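Local coordinates for protein copper-containing nitrite reductase (PDB 6HBE) that probably reduces nitrite to nitric oxide with copper centres, taking electrons from a cytochrome c, as a three-domain homotrimeric enzyme of denitrification, at residues Pro152-Gln160 with Pro287-Glu295. Residues are numbered along the deposited sequence; the frame is centred on the assembly and turned at random.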
loop_
_atom_site.group_PDB
_atom_site.type_symbol
_atom_site.label_atom_id
_atom_site.label_comp_id
_atom_site.label_asym_id
_atom_site.label_seq_id
_atom_site.Cartn_x
_atom_site.Cartn_y
_atom_site.Cartn_z
ATOM N N PRO C 152 -29.917 18.414 10.321
ATOM C CA PRO C 152 -29.877 17.789 9.002
ATOM C C PRO C 152 -31.222 17.241 8.575
ATOM O O PRO C 152 -31.970 16.763 9.422
ATOM C CB PRO C 152 -28.899 16.619 9.188
ATOM C CG PRO C 152 -28.039 16.998 10.347
ATOM C CD PRO C 152 -28.891 17.879 11.238
ATOM N N ASP C 153 -31.507 17.281 7.281
ATOM C CA ASP C 153 -32.629 16.551 6.721
ATOM C C ASP C 153 -32.418 15.036 6.734
ATOM O O ASP C 153 -33.368 14.302 6.892
ATOM C CB ASP C 153 -32.931 17.051 5.300
ATOM C CG ASP C 153 -33.327 18.533 5.284
ATOM O OD1 ASP C 153 -34.285 18.893 5.989
ATOM O OD2 ASP C 153 -32.668 19.347 4.620
ATOM N N LEU C 154 -31.176 14.562 6.567
ATOM C CA LEU C 154 -30.847 13.145 6.755
ATOM C C LEU C 154 -29.385 13.008 7.255
ATOM O O LEU C 154 -28.483 13.682 6.742
ATOM C CB LEU C 154 -31.034 12.381 5.445
ATOM C CG LEU C 154 -30.874 10.862 5.421
ATOM C CD1 LEU C 154 -31.848 10.094 6.326
ATOM C CD2 LEU C 154 -31.024 10.391 3.993
ATOM N N LYS C 155 -29.193 12.153 8.265
ATOM C CA LYS C 155 -27.858 11.750 8.751
ATOM C C LYS C 155 -27.506 10.390 8.168
ATOM O O LYS C 155 -28.335 9.477 8.167
ATOM C CB LYS C 155 -27.845 11.687 10.271
ATOM C CG LYS C 155 -28.006 13.051 10.937
ATOM C CD LYS C 155 -28.067 12.888 12.453
ATOM C CE LYS C 155 -27.954 14.238 13.167
ATOM N NZ LYS C 155 -27.988 14.056 14.643
ATOM N N LEU C 156 -26.260 10.259 7.701
ATOM C CA LEU C 156 -25.755 9.041 7.098
ATOM C C LEU C 156 -24.484 8.673 7.887
ATOM O O LEU C 156 -23.567 9.489 7.964
ATOM C CB LEU C 156 -25.397 9.278 5.642
ATOM C CG LEU C 156 -26.509 9.777 4.702
ATOM C CD1 LEU C 156 -25.938 9.948 3.310
ATOM C CD2 LEU C 156 -27.682 8.804 4.654
ATOM N N TYR C 157 -24.472 7.478 8.468
ATOM C CA TYR C 157 -23.327 6.949 9.235
ATOM C C TYR C 157 -22.694 5.815 8.430
ATOM O O TYR C 157 -23.372 4.804 8.110
ATOM C CB TYR C 157 -23.779 6.480 10.610
ATOM C CG TYR C 157 -24.436 7.537 11.511
ATOM C CD1 TYR C 157 -25.823 7.733 11.491
ATOM C CD2 TYR C 157 -23.713 8.239 12.446
ATOM C CE1 TYR C 157 -26.454 8.632 12.339
ATOM C CE2 TYR C 157 -24.330 9.133 13.311
ATOM C CZ TYR C 157 -25.721 9.332 13.239
ATOM O OH TYR C 157 -26.370 10.225 14.072
ATOM N N ILE C 158 -21.409 5.980 8.081
ATOM C CA ILE C 158 -20.725 5.062 7.153
ATOM C C ILE C 158 -19.363 4.574 7.707
ATOM O O ILE C 158 -18.510 5.396 8.030
ATOM C CB ILE C 158 -20.424 5.789 5.803
ATOM C CG1 ILE C 158 -21.702 6.349 5.143
ATOM C CG2 ILE C 158 -19.710 4.845 4.825
ATOM C CD1 ILE C 158 -22.547 5.293 4.472
ATOM N N ILE C 159 -19.153 3.259 7.743
ATOM C CA ILE C 159 -17.821 2.669 7.978
ATOM C C ILE C 159 -17.324 2.067 6.686
ATOM O O ILE C 159 -18.092 1.378 6.003
ATOM C CB ILE C 159 -17.843 1.591 9.087
ATOM C CG1 ILE C 159 -17.850 2.282 10.460
ATOM C CG2 ILE C 159 -16.668 0.630 8.978
ATOM C CD1 ILE C 159 -18.122 1.366 11.650
ATOM N N GLN C 160 -16.061 2.350 6.365
ATOM C CA GLN C 160 -15.307 1.616 5.368
ATOM C C GLN C 160 -14.428 0.569 6.025
ATOM O O GLN C 160 -13.700 0.896 6.951
ATOM C CB GLN C 160 -14.444 2.571 4.513
ATOM C CG GLN C 160 -13.735 1.847 3.366
ATOM C CD GLN C 160 -12.912 2.785 2.479
ATOM O OE1 GLN C 160 -13.380 3.859 2.044
ATOM N NE2 GLN C 160 -11.658 2.397 2.230
ATOM N N PRO C 287 -39.240 10.000 -0.160
ATOM C CA PRO C 287 -39.630 9.934 1.238
ATOM C C PRO C 287 -38.446 10.119 2.157
ATOM O O PRO C 287 -37.300 9.832 1.773
ATOM C CB PRO C 287 -40.193 8.523 1.376
ATOM C CG PRO C 287 -39.427 7.744 0.377
ATOM C CD PRO C 287 -39.307 8.681 -0.802
ATOM N N ARG C 288 -38.712 10.642 3.345
ATOM C CA ARG C 288 -37.710 10.677 4.378
ATOM C C ARG C 288 -37.533 9.298 5.058
ATOM O O ARG C 288 -38.357 8.873 5.877
ATOM C CB ARG C 288 -38.052 11.747 5.389
ATOM C CG ARG C 288 -36.908 12.067 6.319
ATOM C CD ARG C 288 -35.714 12.623 5.557
ATOM N NE ARG C 288 -36.029 13.865 4.833
ATOM C CZ ARG C 288 -35.466 14.281 3.684
ATOM N NH1 ARG C 288 -34.569 13.531 3.022
ATOM N NH2 ARG C 288 -35.826 15.464 3.167
ATOM N N ILE C 289 -36.477 8.578 4.672
ATOM C CA ILE C 289 -36.230 7.251 5.234
ATOM C C ILE C 289 -35.577 7.359 6.602
ATOM O O ILE C 289 -35.091 8.435 6.977
ATOM C CB ILE C 289 -35.390 6.370 4.305
ATOM C CG1 ILE C 289 -33.971 6.955 4.078
ATOM C CG2 ILE C 289 -36.147 6.145 3.005
ATOM C CD1 ILE C 289 -32.947 5.860 3.824
ATOM N N PRO C 290 -35.571 6.255 7.359
ATOM C CA PRO C 290 -34.815 6.294 8.620
ATOM C C PRO C 290 -33.295 6.438 8.380
ATOM O O PRO C 290 -32.793 6.018 7.326
ATOM C CB PRO C 290 -35.114 4.935 9.262
ATOM C CG PRO C 290 -36.202 4.308 8.450
ATOM C CD PRO C 290 -36.156 4.921 7.101
ATOM N N GLU C 291 -32.602 7.031 9.345
ATOM C CA GLU C 291 -31.153 7.246 9.253
ATOM C C GLU C 291 -30.376 5.978 8.890
ATOM O O GLU C 291 -30.703 4.866 9.323
ATOM C CB GLU C 291 -30.610 7.890 10.524
ATOM C CG GLU C 291 -30.700 7.034 11.763
ATOM C CD GLU C 291 -30.104 7.686 13.005
ATOM O OE1 GLU C 291 -30.046 8.928 13.078
ATOM O OE2 GLU C 291 -29.680 6.922 13.897
ATOM N N VAL C 292 -29.326 6.153 8.103
ATOM C CA VAL C 292 -28.485 5.035 7.655
ATOM C C VAL C 292 -27.481 4.792 8.783
ATOM O O VAL C 292 -26.655 5.666 9.071
ATOM C CB VAL C 292 -27.788 5.352 6.324
ATOM C CG1 VAL C 292 -26.797 4.243 5.923
ATOM C CG2 VAL C 292 -28.839 5.511 5.228
ATOM N N ARG C 293 -27.609 3.647 9.446
ATOM C CA ARG C 293 -26.733 3.260 10.564
ATOM C C ARG C 293 -25.459 2.531 10.057
ATOM O O ARG C 293 -25.493 1.730 9.078
ATOM C CB ARG C 293 -27.497 2.344 11.543
ATOM C CG ARG C 293 -28.795 2.939 12.100
ATOM C CD ARG C 293 -29.614 1.927 12.902
ATOM N NE ARG C 293 -28.886 1.528 14.099
ATOM C CZ ARG C 293 -28.705 2.265 15.195
ATOM N NH1 ARG C 293 -29.275 3.448 15.350
ATOM N NH2 ARG C 293 -27.968 1.762 16.187
ATOM N N ALA C 294 -24.370 2.698 10.797
ATOM C CA ALA C 294 -23.080 2.123 10.399
ATOM C C ALA C 294 -22.936 0.723 10.964
ATOM O O ALA C 294 -22.043 0.467 11.793
ATOM C CB ALA C 294 -21.959 3.013 10.850
ATOM N N GLU C 295 -23.768 -0.195 10.451
ATOM C CA GLU C 295 -23.947 -1.542 11.010
ATOM C C GLU C 295 -24.069 -2.515 9.862
ATOM O O GLU C 295 -24.742 -2.223 8.850
ATOM C CB GLU C 295 -25.217 -1.618 11.882
ATOM C CG GLU C 295 -25.150 -0.791 13.160
ATOM C CD GLU C 295 -26.445 -0.715 13.966
ATOM O OE1 GLU C 295 -27.545 -0.992 13.421
ATOM O OE2 GLU C 295 -26.386 -0.267 15.153
HETATM O O HOH W 1 -28.564 9.668 15.120
#
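A single parallel beta-bridge, Leu156 with Val292, joins strand 154-163 to the loop running alongside it between strands 277-282 and 309-311. Tyr157 N gives a firm bond to Val292 O (2.9 Å), whereas Val292 N reaches Lys155 O only weakly (3.5 Å). The same Val292 carbonyl oxygen lies in the plane of the Tyr157 ring, at its edge, 3.3 Å from CD1. Farther along that ring, Glu291 brings its carboxylate to CE1, the two planes 67° apart, and a water ties Tyr157 OH to Glu291 OE1. Arg293 grips Glu295 side-on through NE and NH2, with Glu291 OE2 a longer partner of its NH1. Beside the bridge, Leu156 CD2 packs on Val292 CG2 at 3.5 Å; two residues on in the loop, the methyl of Ala294, centre of an inverse gamma turn, meets Tyr157 CB. At the other end, chi2 of Arg288 (62°) brings CD to 3.2 Å from Asp153 O; a second bend at chi3 (60°) turns the guanidinium so that this oxygen lies over one face, and NH1 bridges to Asp198. Were Arg288 replaced by an alanine, Asp198 would probably lose this cationic partner and the Asp153 carbonyl its guanidinium cover. Arg150 and Tyr199 N hold Asp153 OD2. Tyr203, on neighbouring strand 199-208, stacks on Tyr157: an irregular loop meets a cupredoxin-type sheet through one beta-bridge and side-chain packing.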